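Serine/threonine-protein kinase/endoribonuclease IRE1 (Saccharomyces cerevisiae, PDB 2BE1) senses unfolded proteins in the lumen of the endoplasmic reticulum through its N-terminal domain and, once activated, splices HAC1 precursor mRNA to switch on the unfolded protein response. Local coordinates at residues I174-I179 and N188-T193; F64-I69 and P82-Q87; A16-G21 and Q42-I47; T58-P63 and L288-L293. All coordinates share one frame; numbering follows the deposited sequence.

Contact 1 (I174-I179 and N188-T193); sequences IFELGI and NVTYST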
loop_
_atom_site.group_PDB
_atom_site.type_symbol
_atom_site.label_atom_id
_atom_site.label_comp_id
_atom_site.label_asym_id
_atom_site.label_seq_id
_atom_site.Cartn_x
_atom_site.Cartn_y
_atom_site.Cartn_z
ATOM N N ILE A 174 5.222 4.931 -5.308
ATOM C CA ILE A 174 4.623 4.789 -6.625
ATOM C C ILE A 174 3.345 4.005 -6.607
ATOM O O ILE A 174 3.344 2.748 -6.476
ATOM C CB ILE A 174 5.440 3.979 -7.541
ATOM C CG1 ILE A 174 6.813 4.586 -7.691
ATOM C CG2 ILE A 174 4.745 3.921 -8.852
ATOM C CD1 ILE A 174 7.801 3.665 -8.318
ATOM N N PHE A 175 2.256 4.732 -6.818
ATOM C CA PHE A 175 0.936 4.146 -6.804
ATOM C C PHE A 175 0.560 3.627 -8.177
ATOM O O PHE A 175 1.154 4.030 -9.211
ATOM C CB PHE A 175 -0.069 5.212 -6.440
ATOM C CG PHE A 175 0.141 5.797 -5.112
ATOM C CD1 PHE A 175 1.040 6.803 -4.942
ATOM C CD2 PHE A 175 -0.590 5.350 -4.013
ATOM C CE1 PHE A 175 1.213 7.354 -3.700
ATOM C CE2 PHE A 175 -0.426 5.917 -2.774
ATOM C CZ PHE A 175 0.471 6.906 -2.620
ATOM N N GLU A 176 -0.477 2.782 -8.189
ATOM C CA GLU A 176 -0.973 2.246 -9.429
ATOM C C GLU A 176 -2.335 1.716 -9.225
ATOM O O GLU A 176 -2.492 0.692 -8.640
ATOM C CB GLU A 176 -0.100 1.109 -9.761
ATOM C CG GLU A 176 -0.363 0.395 -11.015
ATOM C CD GLU A 176 0.810 -0.565 -11.209
ATOM O OE1 GLU A 176 0.657 -1.781 -10.819
ATOM O OE2 GLU A 176 1.902 -0.049 -11.645
ATOM N N LEU A 177 -3.320 2.444 -9.709
ATOM C CA LEU A 177 -4.716 2.081 -9.581
ATOM C C LEU A 177 -5.170 1.490 -10.902
ATOM O O LEU A 177 -4.811 2.000 -11.965
ATOM C CB LEU A 177 -5.517 3.329 -9.290
ATOM C CG LEU A 177 -6.949 2.928 -9.150
ATOM C CD1 LEU A 177 -7.258 2.830 -7.675
ATOM C CD2 LEU A 177 -7.728 4.022 -9.828
ATOM N N GLY A 178 -5.944 0.420 -10.844
ATOM C CA GLY A 178 -6.359 -0.245 -12.049
ATOM C C GLY A 178 -7.832 -0.376 -11.900
ATOM O O GLY A 178 -8.266 -1.055 -11.010
ATOM N N ILE A 179 -8.623 0.282 -12.736
ATOM C CA ILE A 179 -10.066 0.050 -12.670
ATOM C C ILE A 179 -10.627 -0.736 -13.859
ATOM O O ILE A 179 -10.356 -0.402 -15.003
ATOM C CB ILE A 179 -10.834 1.297 -12.326
ATOM C CG1 ILE A 179 -12.181 1.244 -12.981
ATOM C CG2 ILE A 179 -10.081 2.513 -12.746
ATOM C CD1 ILE A 179 -13.172 2.021 -12.268
ATOM N N ASN A 188 -6.558 2.608 -16.334
ATOM C CA ASN A 188 -5.303 2.150 -15.746
ATOM C C ASN A 188 -4.226 3.148 -15.444
ATOM O O ASN A 188 -3.161 3.080 -16.020
ATOM C CB ASN A 188 -4.669 1.108 -16.615
ATOM C CG ASN A 188 -3.843 0.198 -15.814
ATOM O OD1 ASN A 188 -3.762 -0.990 -16.129
ATOM N ND2 ASN A 188 -3.224 0.731 -14.718
ATOM N N VAL A 189 -4.492 4.029 -14.497
ATOM C CA VAL A 189 -3.517 5.044 -14.115
ATOM C C VAL A 189 -2.362 4.497 -13.266
ATOM O O VAL A 189 -2.554 3.527 -12.554
ATOM C CB VAL A 189 -4.168 6.300 -13.439
ATOM C CG1 VAL A 189 -5.597 6.047 -13.003
ATOM C CG2 VAL A 189 -3.249 6.878 -12.325
ATOM N N THR A 190 -1.171 5.092 -13.393
ATOM C CA THR A 190 -0.049 4.850 -12.471
ATOM C C THR A 190 0.516 6.258 -12.096
ATOM O O THR A 190 0.586 7.119 -12.945
ATOM C CB THR A 190 1.029 3.843 -13.066
ATOM O OG1 THR A 190 2.124 4.558 -13.619
ATOM C CG2 THR A 190 0.470 2.972 -14.188
ATOM N N TYR A 191 0.825 6.513 -10.828
ATOM C CA TYR A 191 1.182 7.857 -10.366
ATOM C C TYR A 191 2.296 7.762 -9.314
ATOM O O TYR A 191 2.147 7.116 -8.276
ATOM C CB TYR A 191 -0.028 8.551 -9.761
ATOM C CG TYR A 191 0.301 9.617 -8.749
ATOM C CD1 TYR A 191 1.137 10.626 -9.066
ATOM C CD2 TYR A 191 -0.258 9.612 -7.451
ATOM C CE1 TYR A 191 1.448 11.648 -8.128
ATOM C CE2 TYR A 191 0.032 10.605 -6.494
ATOM C CZ TYR A 191 0.891 11.629 -6.842
ATOM O OH TYR A 191 1.242 12.665 -5.969
ATOM N N SER A 192 3.428 8.378 -9.556
ATOM C CA SER A 192 4.532 8.189 -8.660
ATOM C C SER A 192 4.824 9.559 -8.064
ATOM O O SER A 192 4.147 10.503 -8.414
ATOM C CB SER A 192 5.701 7.567 -9.457
ATOM O OG SER A 192 6.380 8.452 -10.379
ATOM N N THR A 193 5.812 9.729 -7.196
ATOM C CA THR A 193 5.877 10.987 -6.432
ATOM C C THR A 193 6.960 10.935 -5.356
ATOM O O THR A 193 6.905 10.078 -4.448
ATOM C CB THR A 193 4.506 11.275 -5.709
ATOM O OG1 THR A 193 4.630 12.361 -4.815
ATOM C CG2 THR A 193 4.029 10.087 -4.888
#
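Phe175 and Tyr191 face each other as an antiparallel hydrogen-bonded pair, and the phenylalanine can be traced outward atom by atom. Its N-H reaches Tyr191 O at 2.8 Å, while Tyr191 N returns a bond to Phe175 O at 3.0 Å. Phe175 CB lies 3.5 Å from Tyr191 O, and that oxygen stays in the ring plane at the phenyl edge, reaching CD1 as well. Phe175 CD1 also meets Tyr191 CD2 at 4.0 Å. Farther out, Phe175 CE1 comes to 4.1 Å from the methyl CG2 of Thr193. The two aromatic side chains run side by side in the same direction with planes 11° apart, but they are offset so far, with centroids 5.8 Å apart, that little of one ring lies over the other and this is not a full stack.

The two strands, 167-179 and 190-195, form a beta hairpin within an antiparallel sheet of the lumenal domain, their local axes 167° apart. On the sheet face opposite the rings, Ile174 CG1 packs on Ser192 CB at 3.6 Å, and Glu176 runs alongside Thr190. Pairing frays toward the turn, where Leu177 N gives Val189 O a weak, bent bond, although Leu177 CD2 still approaches Val189 CG1 to 4.3 Å. Ile85 and Arg86 of helix 85-89 lie against the Phe175 side chain, and Ser192 OG is bonded to Pro43 O.

Contact 2 (F64-I69 and P82-Q87); sequences FGDGNI and PLSIRQ
Asp66 O is gripped by two donors of segment 82-87. Arg86 N approaches in the carbonyl plane at 3.0 Å, almost straight at 178°, and Ser84 OG adds a weak bond at 3.5 Å. The next carbonyl, Gly67 O, takes Ile85 N at 2.7 Å, so two successive oxygens meet two successive amides of the first helical turn. Ser84 is the N-cap of that helix: its OG accepts from Gln87 N at 3.1 Å. Asp66 also forms a salt bridge, OD1 to Arg86 NH1 at 3.0 Å, met on the anti side, the carboxylate and guanidinium planes being 48° apart. An alanine in place of Arg86 would keep the backbone bond but would probably leave the Asp66 carboxylate without this charged partner and freer to turn. Lying beside a helix N-terminus, that carboxylate is likely to be further stabilised as an anion. Beyond the turn, Ile69 N bonds Leu83 O at 3.2 Å, and Ile69 CD1 packs on Ile85 CG1 at 4.0 Å. The contact closes the base of hairpin 68-73/77-84 where it runs into helix 85-89, with Phe175 of strand 167-179 and Ile61 of strand 57-61 packed against Ile85.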
loop_
_atom_site.group_PDB
_atom_site.type_symbol
_atom_site.label_atom_id
_atom_site.label_comp_id
_atom_site.label_asym_id
_atom_site.label_seq_id
_atom_site.Cartn_x
_atom_site.Cartn_y
_atom_site.Cartn_z
ATOM N N PHE A 64 0.728 15.445 -7.545
ATOM C CA PHE A 64 1.247 16.158 -6.414
ATOM C C PHE A 64 0.546 15.660 -5.193
ATOM O O PHE A 64 -0.643 15.350 -5.223
ATOM C CB PHE A 64 1.102 17.667 -6.566
ATOM C CG PHE A 64 1.387 18.381 -5.320
ATOM C CD1 PHE A 64 2.679 18.732 -4.995
ATOM C CD2 PHE A 64 0.374 18.636 -4.385
ATOM C CE1 PHE A 64 2.951 19.401 -3.760
ATOM C CE2 PHE A 64 0.654 19.311 -3.147
ATOM C CZ PHE A 64 1.925 19.687 -2.846
ATOM N N GLY A 65 1.282 15.546 -4.114
ATOM C CA GLY A 65 0.702 14.989 -2.944
ATOM C C GLY A 65 0.082 13.634 -3.170
ATOM O O GLY A 65 0.695 12.748 -3.790
ATOM N N ASP A 66 -1.135 13.498 -2.643
ATOM C CA ASP A 66 -1.922 12.291 -2.746
ATOM C C ASP A 66 -2.231 11.936 -4.164
ATOM O O ASP A 66 -2.801 10.895 -4.422
ATOM C CB ASP A 66 -3.222 12.493 -2.028
ATOM C CG ASP A 66 -3.123 12.163 -0.534
ATOM O OD1 ASP A 66 -2.059 11.686 -0.046
ATOM O OD2 ASP A 66 -4.135 12.364 0.187
ATOM N N GLY A 67 -1.838 12.814 -5.083
ATOM C CA GLY A 67 -2.247 12.741 -6.474
ATOM C C GLY A 67 -3.754 12.897 -6.662
ATOM O O GLY A 67 -4.493 11.894 -6.849
ATOM N N ASN A 68 -4.225 14.147 -6.628
ATOM C CA ASN A 68 -5.653 14.377 -6.780
ATOM C C ASN A 68 -6.302 14.140 -8.153
ATOM O O ASN A 68 -5.717 14.383 -9.183
ATOM C CB ASN A 68 -5.975 15.746 -6.291
ATOM C CG ASN A 68 -7.194 15.731 -5.427
ATOM O OD1 ASN A 68 -7.132 16.175 -4.258
ATOM N ND2 ASN A 68 -8.330 15.171 -5.960
ATOM N N ILE A 69 -7.535 13.689 -8.171
ATOM C CA ILE A 69 -8.181 13.345 -9.424
ATOM C C ILE A 69 -9.167 14.391 -9.901
ATOM O O ILE A 69 -10.121 14.755 -9.173
ATOM C CB ILE A 69 -8.967 12.079 -9.303
ATOM C CG1 ILE A 69 -8.005 10.959 -8.944
ATOM C CG2 ILE A 69 -9.857 11.872 -10.581
ATOM C CD1 ILE A 69 -8.658 9.921 -8.195
ATOM N N PRO A 82 -13.834 14.300 -5.726
ATOM C CA PRO A 82 -13.525 14.274 -4.293
ATOM C C PRO A 82 -12.691 13.043 -3.932
ATOM O O PRO A 82 -12.967 12.379 -2.970
ATOM C CB PRO A 82 -14.925 14.211 -3.650
ATOM C CG PRO A 82 -15.772 13.468 -4.654
ATOM C CD PRO A 82 -15.188 13.767 -6.016
ATOM N N LEU A 83 -11.683 12.731 -4.721
ATOM C CA LEU A 83 -10.965 11.464 -4.596
ATOM C C LEU A 83 -9.527 11.734 -4.917
ATOM O O LEU A 83 -9.223 12.708 -5.623
ATOM C CB LEU A 83 -11.508 10.456 -5.606
ATOM C CG LEU A 83 -12.998 10.074 -5.486
ATOM C CD1 LEU A 83 -13.301 8.975 -6.494
ATOM C CD2 LEU A 83 -13.431 9.643 -4.050
ATOM N N SER A 84 -8.653 10.877 -4.416
ATOM C CA SER A 84 -7.238 11.081 -4.515
ATOM C C SER A 84 -6.725 9.752 -4.983
ATOM O O SER A 84 -7.295 8.691 -4.712
ATOM C CB SER A 84 -6.753 11.494 -3.112
ATOM O OG SER A 84 -5.699 10.718 -2.540
ATOM N N ILE A 85 -5.657 9.750 -5.716
ATOM C CA ILE A 85 -5.197 8.446 -6.048
ATOM C C ILE A 85 -4.697 7.607 -4.903
ATOM O O ILE A 85 -5.041 6.480 -4.879
ATOM C CB ILE A 85 -4.240 8.435 -7.160
ATOM C CG1 ILE A 85 -5.042 8.122 -8.393
ATOM C CG2 ILE A 85 -3.200 7.315 -6.967
ATOM C CD1 ILE A 85 -4.337 8.467 -9.577
ATOM N N ARG A 86 -3.890 8.134 -3.977
ATOM C CA ARG A 86 -3.499 7.388 -2.784
ATOM C C ARG A 86 -4.780 6.822 -2.232
ATOM O O ARG A 86 -4.963 5.617 -2.151
ATOM C CB ARG A 86 -2.817 8.268 -1.730
ATOM C CG ARG A 86 -2.987 7.739 -0.285
ATOM C CD ARG A 86 -2.271 8.550 0.752
ATOM N NE ARG A 86 -0.908 8.050 0.884
ATOM C CZ ARG A 86 0.207 8.627 0.378
ATOM N NH1 ARG A 86 0.209 9.803 -0.312
ATOM N NH2 ARG A 86 1.390 8.027 0.578
ATOM N N GLN A 87 -5.691 7.724 -1.912
ATOM C CA GLN A 87 -6.935 7.376 -1.291
ATOM C C GLN A 87 -7.683 6.299 -2.025
ATOM O O GLN A 87 -8.242 5.434 -1.410
ATOM C CB GLN A 87 -7.786 8.612 -1.198
ATOM C CG GLN A 87 -9.177 8.455 -0.597
ATOM C CD GLN A 87 -10.098 9.530 -1.182
ATOM O OE1 GLN A 87 -10.979 9.222 -2.027
ATOM N NE2 GLN A 87 -9.836 10.826 -0.813
#

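Contact 3 (A16-G21 and Q42-I47); sequences ADVEGG and QPLIEI
Leu44 reaches into the turn Asp17-Gly20 with both of its methyls. Leu44 CD2 lies 3.3 Å from Asp17 O and 3.6 Å from Val18 CA, CD1 is 4.0 Å from Gly20 CA, and CB stands 3.7 Å from Val18 O. The leucine therefore touches mainly the backbone of the loop; the Val18 methyl CG2 is only marginally close to CD2. Beside it, Pro43 CA comes within 4.1 Å of Glu19 O. No hydrogen bond crosses between the segments, so the fit is one of shape. Gly20 is part of that fit: at phi 95° and psi 14°, a CB would run into Gln42 O and would press on the carbonyl oxygen of the residue before it.

The second shell explains how the loop keeps its form. It is a type I turn with the glycine in the bulge position, the classic G1-bulge connection of a beta hairpin, here joining strands 8-17 and 22-26 of a five-stranded antiparallel sheet. Gly20 N bonds Asp17 O at 2.8 Å, and Asp17 N bonds Gly21 O at 3.1 Å. Asp17 CG sits between its own backbone N and carbonyl carbon (chi1 67°), which brings the carboxylate over the turn, where OD2 accepts the Gly21 N-H at 2.7 Å from above the carboxylate plane; OD1 is bonded to His23 NE2. Glu19 OE1 is hydrogen-bonded to Ser286 OG, outside the two segments. On the other side, Leu44 is fixed by backbone pairing with Ser192, and its side chain also packs against Trp194 of strand 190-195 and Val246 of strand 245-254.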
loop_
_atom_site.group_PDB
_atom_site.type_symbol
_atom_site.label_atom_id
_atom_site.label_comp_id
_atom_site.label_asym_id
_atom_site.label_seq_id
_atom_site.Cartn_x
_atom_site.Cartn_y
_atom_site.Cartn_z
ATOM N N ALA A 16 12.087 18.218 -8.736
ATOM C CA ALA A 16 11.436 17.186 -9.574
ATOM C C ALA A 16 10.561 17.793 -10.712
ATOM O O ALA A 16 9.679 18.636 -10.436
ATOM C CB ALA A 16 10.593 16.416 -8.726
ATOM N N ASP A 17 10.804 17.391 -11.968
ATOM C CA ASP A 17 9.946 17.801 -13.119
ATOM C C ASP A 17 8.824 16.767 -13.384
ATOM O O ASP A 17 8.955 15.591 -13.030
ATOM C CB ASP A 17 10.799 18.035 -14.383
ATOM C CG ASP A 17 11.455 16.731 -14.931
ATOM O OD1 ASP A 17 12.611 16.704 -15.448
ATOM O OD2 ASP A 17 10.781 15.696 -14.859
ATOM N N VAL A 18 7.744 17.198 -14.032
ATOM C CA VAL A 18 6.576 16.333 -14.271
ATOM C C VAL A 18 6.848 15.195 -15.259
ATOM O O VAL A 18 6.011 14.282 -15.394
ATOM C CB VAL A 18 5.305 17.144 -14.691
ATOM C CG1 VAL A 18 5.365 17.524 -16.122
ATOM C CG2 VAL A 18 4.087 16.362 -14.501
ATOM N N GLU A 19 7.993 15.218 -15.950
ATOM C CA GLU A 19 8.448 14.011 -16.668
ATOM C C GLU A 19 9.171 12.978 -15.791
ATOM O O GLU A 19 9.459 11.871 -16.231
ATOM C CB GLU A 19 9.266 14.391 -17.852
ATOM C CG GLU A 19 8.441 15.266 -18.664
ATOM C CD GLU A 19 7.589 14.517 -19.659
ATOM O OE1 GLU A 19 8.103 13.489 -20.144
ATOM O OE2 GLU A 19 6.450 14.966 -19.992
ATOM N N GLY A 20 9.435 13.331 -14.540
ATOM C CA GLY A 20 10.003 12.367 -13.623
ATOM C C GLY A 20 11.521 12.422 -13.519
ATOM O O GLY A 20 12.153 11.504 -12.997
ATOM N N GLY A 21 12.114 13.481 -14.016
ATOM C CA GLY A 21 13.495 13.719 -13.722
ATOM C C GLY A 21 13.753 14.518 -12.446
ATOM O O GLY A 21 12.865 15.147 -11.815
ATOM N N GLN A 42 10.835 6.623 -13.149
ATOM C CA GLN A 42 9.531 6.310 -13.728
ATOM C C GLN A 42 8.842 7.633 -14.018
ATOM O O GLN A 42 9.004 8.599 -13.239
ATOM C CB GLN A 42 8.635 5.506 -12.764
ATOM C CG GLN A 42 9.353 4.452 -11.897
ATOM C CD GLN A 42 10.305 5.111 -10.872
ATOM O OE1 GLN A 42 11.239 4.466 -10.338
ATOM N NE2 GLN A 42 10.069 6.413 -10.603
ATOM N N PRO A 43 8.114 7.695 -15.161
ATOM C CA PRO A 43 7.057 8.671 -15.495
ATOM C C PRO A 43 6.198 8.959 -14.263
ATOM O O PRO A 43 5.794 8.009 -13.568
ATOM C CB PRO A 43 6.182 7.914 -16.533
ATOM C CG PRO A 43 6.923 6.601 -16.868
ATOM C CD PRO A 43 8.354 6.757 -16.282
ATOM N N LEU A 44 5.921 10.238 -13.993
ATOM C CA LEU A 44 5.207 10.622 -12.750
ATOM C C LEU A 44 3.756 10.303 -12.846
ATOM O O LEU A 44 3.156 9.877 -11.897
ATOM C CB LEU A 44 5.346 12.108 -12.455
ATOM C CG LEU A 44 5.990 12.648 -11.202
ATOM C CD1 LEU A 44 7.123 11.805 -10.899
ATOM C CD2 LEU A 44 6.499 13.981 -11.547
ATOM N N ILE A 45 3.185 10.549 -14.002
ATOM C CA ILE A 45 1.821 10.173 -14.222
ATOM C C ILE A 45 1.649 9.548 -15.618
ATOM O O ILE A 45 2.169 10.027 -16.610
ATOM C CB ILE A 45 0.802 11.334 -13.834
ATOM C CG1 ILE A 45 0.002 11.855 -14.989
ATOM C CG2 ILE A 45 1.492 12.500 -13.316
ATOM C CD1 ILE A 45 -0.975 10.883 -15.474
ATOM N N GLU A 46 0.940 8.442 -15.665
ATOM C CA GLU A 46 0.702 7.783 -16.888
ATOM C C GLU A 46 -0.654 7.138 -16.763
ATOM O O GLU A 46 -0.790 6.056 -16.196
ATOM C CB GLU A 46 1.803 6.785 -17.114
ATOM C CG GLU A 46 1.622 5.841 -18.288
ATOM C CD GLU A 46 2.495 4.564 -18.084
ATOM O OE1 GLU A 46 1.886 3.443 -17.897
ATOM O OE2 GLU A 46 3.777 4.704 -18.057
ATOM N N ILE A 47 -1.638 7.882 -17.273
ATOM C CA ILE A 47 -3.038 7.521 -17.362
ATOM C C ILE A 47 -3.304 6.835 -18.671
ATOM O O ILE A 47 -2.923 7.305 -19.730
ATOM C CB ILE A 47 -3.950 8.772 -17.352
ATOM C CG1 ILE A 47 -3.997 9.430 -15.965
ATOM C CG2 ILE A 47 -5.375 8.430 -17.864
ATOM C CD1 ILE A 47 -4.285 10.974 -15.941
#

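Contact 4 (T58-P63 and L288-L293); sequences TLIIEP and LSWFAL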
loop_
_atom_site.group_PDB
_atom_site.type_symbol
_atom_site.label_atom_id
_atom_site.label_comp_id
_atom_site.label_asym_id
_atom_site.label_seq_id
_atom_site.Cartn_x
_atom_site.Cartn_y
_atom_site.Cartn_z
ATOM N N THR A 58 -11.781 12.811 -20.507
ATOM C CA THR A 58 -10.456 12.394 -20.252
ATOM C C THR A 58 -10.147 12.422 -18.753
ATOM O O THR A 58 -10.675 13.257 -17.999
ATOM C CB THR A 58 -9.560 13.255 -21.092
ATOM O OG1 THR A 58 -8.312 12.602 -21.314
ATOM C CG2 THR A 58 -9.370 14.554 -20.438
ATOM N N LEU A 59 -9.320 11.478 -18.315
ATOM C CA LEU A 59 -8.934 11.405 -16.910
ATOM C C LEU A 59 -7.710 12.217 -16.671
ATOM O O LEU A 59 -6.779 12.142 -17.480
ATOM C CB LEU A 59 -8.629 9.979 -16.493
ATOM C CG LEU A 59 -8.616 9.752 -14.979
ATOM C CD1 LEU A 59 -9.795 10.408 -14.299
ATOM C CD2 LEU A 59 -8.592 8.305 -14.646
ATOM N N ILE A 60 -7.693 12.974 -15.574
ATOM C CA ILE A 60 -6.622 13.914 -15.322
ATOM C C ILE A 60 -6.279 13.896 -13.876
ATOM O O ILE A 60 -7.166 14.103 -13.046
ATOM C CB ILE A 60 -7.070 15.338 -15.640
ATOM C CG1 ILE A 60 -7.432 15.435 -17.117
ATOM C CG2 ILE A 60 -5.964 16.351 -15.314
ATOM C CD1 ILE A 60 -8.293 16.524 -17.456
ATOM N N ILE A 61 -4.999 13.680 -13.540
ATOM C CA ILE A 61 -4.565 13.820 -12.107
ATOM C C ILE A 61 -3.552 14.915 -11.819
ATOM O O ILE A 61 -2.722 15.312 -12.677
ATOM C CB ILE A 61 -4.012 12.562 -11.568
ATOM C CG1 ILE A 61 -2.680 12.314 -12.223
ATOM C CG2 ILE A 61 -4.984 11.376 -11.857
ATOM C CD1 ILE A 61 -2.490 10.859 -12.439
ATOM N N GLU A 62 -3.645 15.465 -10.625
ATOM C CA GLU A 62 -2.667 16.478 -10.280
ATOM C C GLU A 62 -1.490 15.691 -9.706
ATOM O O GLU A 62 -1.650 14.925 -8.738
ATOM C CB GLU A 62 -3.191 17.500 -9.289
ATOM C CG GLU A 62 -2.109 18.386 -8.747
ATOM C CD GLU A 62 -2.644 19.402 -7.766
ATOM O OE1 GLU A 62 -2.295 20.622 -7.817
ATOM O OE2 GLU A 62 -3.457 18.979 -6.943
ATOM N N PRO A 63 -0.304 15.829 -10.319
ATOM C CA PRO A 63 0.808 15.002 -9.903
ATOM C C PRO A 63 1.360 15.634 -8.677
ATOM O O PRO A 63 2.349 16.366 -8.752
ATOM C CB PRO A 63 1.816 15.180 -11.029
ATOM C CG PRO A 63 1.583 16.499 -11.496
ATOM C CD PRO A 63 0.084 16.745 -11.396
ATOM N N LEU A 288 1.592 11.817 -23.361
ATOM C CA LEU A 288 0.209 12.276 -23.669
ATOM C C LEU A 288 -0.830 12.160 -22.565
ATOM O O LEU A 288 -2.024 12.322 -22.815
ATOM C CB LEU A 288 -0.355 11.648 -24.955
ATOM C CG LEU A 288 0.564 11.660 -26.172
ATOM C CD1 LEU A 288 0.102 10.549 -27.110
ATOM C CD2 LEU A 288 0.562 12.960 -26.849
ATOM N N SER A 289 -0.379 11.935 -21.340
ATOM C CA SER A 289 -1.309 11.943 -20.230
ATOM C C SER A 289 -1.631 13.347 -19.748
ATOM O O SER A 289 -0.740 14.167 -19.570
ATOM C CB SER A 289 -0.734 11.134 -19.101
ATOM O OG SER A 289 -0.085 10.004 -19.635
ATOM N N TRP A 290 -2.909 13.618 -19.526
ATOM C CA TRP A 290 -3.337 14.942 -19.051
ATOM C C TRP A 290 -3.073 15.147 -17.583
ATOM O O TRP A 290 -3.442 14.293 -16.771
ATOM C CB TRP A 290 -4.865 15.141 -19.317
ATOM C CG TRP A 290 -5.032 15.474 -20.731
ATOM C CD1 TRP A 290 -5.303 14.609 -21.758
ATOM C CD2 TRP A 290 -4.772 16.753 -21.336
ATOM N NE1 TRP A 290 -5.256 15.280 -22.950
ATOM C CE2 TRP A 290 -4.928 16.588 -22.731
ATOM C CE3 TRP A 290 -4.438 18.017 -20.824
ATOM C CZ2 TRP A 290 -4.773 17.613 -23.620
ATOM C CZ3 TRP A 290 -4.274 19.032 -21.691
ATOM C CH2 TRP A 290 -4.463 18.831 -23.097
ATOM N N PHE A 291 -2.520 16.282 -17.200
ATOM C CA PHE A 291 -2.419 16.540 -15.740
ATOM C C PHE A 291 -2.878 17.919 -15.316
ATOM O O PHE A 291 -2.876 18.899 -16.125
ATOM C CB PHE A 291 -0.998 16.305 -15.204
ATOM C CG PHE A 291 0.031 17.287 -15.760
ATOM C CD1 PHE A 291 0.132 18.599 -15.245
ATOM C CD2 PHE A 291 0.905 16.914 -16.826
ATOM C CE1 PHE A 291 1.129 19.505 -15.780
ATOM C CE2 PHE A 291 1.854 17.836 -17.348
ATOM C CZ PHE A 291 1.967 19.097 -16.812
ATOM N N ALA A 292 -3.256 18.001 -14.042
ATOM C CA ALA A 292 -3.754 19.290 -13.519
ATOM C C ALA A 292 -2.799 19.902 -12.499
ATOM O O ALA A 292 -2.066 19.180 -11.816
ATOM C CB ALA A 292 -5.075 19.110 -12.895
ATOM N N LEU A 293 -2.824 21.226 -12.390
ATOM C CA LEU A 293 -2.108 21.926 -11.348
ATOM C C LEU A 293 -3.098 22.939 -10.786
ATOM O O LEU A 293 -3.446 23.936 -11.435
ATOM C CB LEU A 293 -0.824 22.571 -11.898
ATOM C CG LEU A 293 0.088 21.641 -12.718
ATOM C CD1 LEU A 293 1.263 22.363 -13.104
ATOM C CD2 LEU A 293 0.586 20.515 -11.926
#
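Thr58 OG1 meets the Trp290 indole obliquely at CD1, 3.6 Å away, the two side chains crossing at about a right angle, while the Phe291 ring has Leu293 CG of its own strand in plane at its edge and Pro63 CD obliquely placed. Nearer the backbone, the CB atoms of both aromatic residues are also touched: Pro63 CD is 4.0 Å from Phe291 CB, and Ile60 CG1 is 3.4 Å from Trp290 CB. Ile60 CG2, anti to the backbone N, points instead to Ala292, 3.8 Å from its CB. An alanine at Ile60 would probably open a gap beside Trp290 CB and the Ala292 methyl, since CG1, CG2 and CD1 supply those contacts.

Here the edge strands of two separate three-stranded sheets of the lumenal domain, 57-61 and 290-294, meet at 44° between local axes. That splay is consistent with a single backbone bridge, Ile61 with Phe291. Its one hydrogen bond runs from Ala292 N to Ile61 O at 3.1 Å, with the donor 59° above the carbonyl plane. Two CA-H...O contacts flank it, Ile60 CA to Trp290 O at 3.5 Å and Glu62 CA to Ala292 O at 3.2 Å. The polar ends are held from outside the segments: Thr58 OG1 by Glu49, and Glu62 OE1 by Ser294 OG.

Contacts 1 and 4 are buried and contacts 2 and 3 only partly so, although contact 3 lies nearest the chain centre. Contacts 1 and 2 each join neighbouring strands of a hairpin, whereas contact 4 brings together segments with 224 residues between them. Contacts 1 and 3 share a sheet through strands 190-195 and 45-46, with Ser192 N bonded to Leu44 O. Contacts 2 and 4 share another, Asn68 O pairing with Glu62 N. Chemistry follows place: regular backbone pairing in contact 1, a helix cap and salt bridge in contact 2, a leucine packed on turn backbone, without cross-bonds, in contact 3, and a single bridge amid hydrophobic side chains in contact 4.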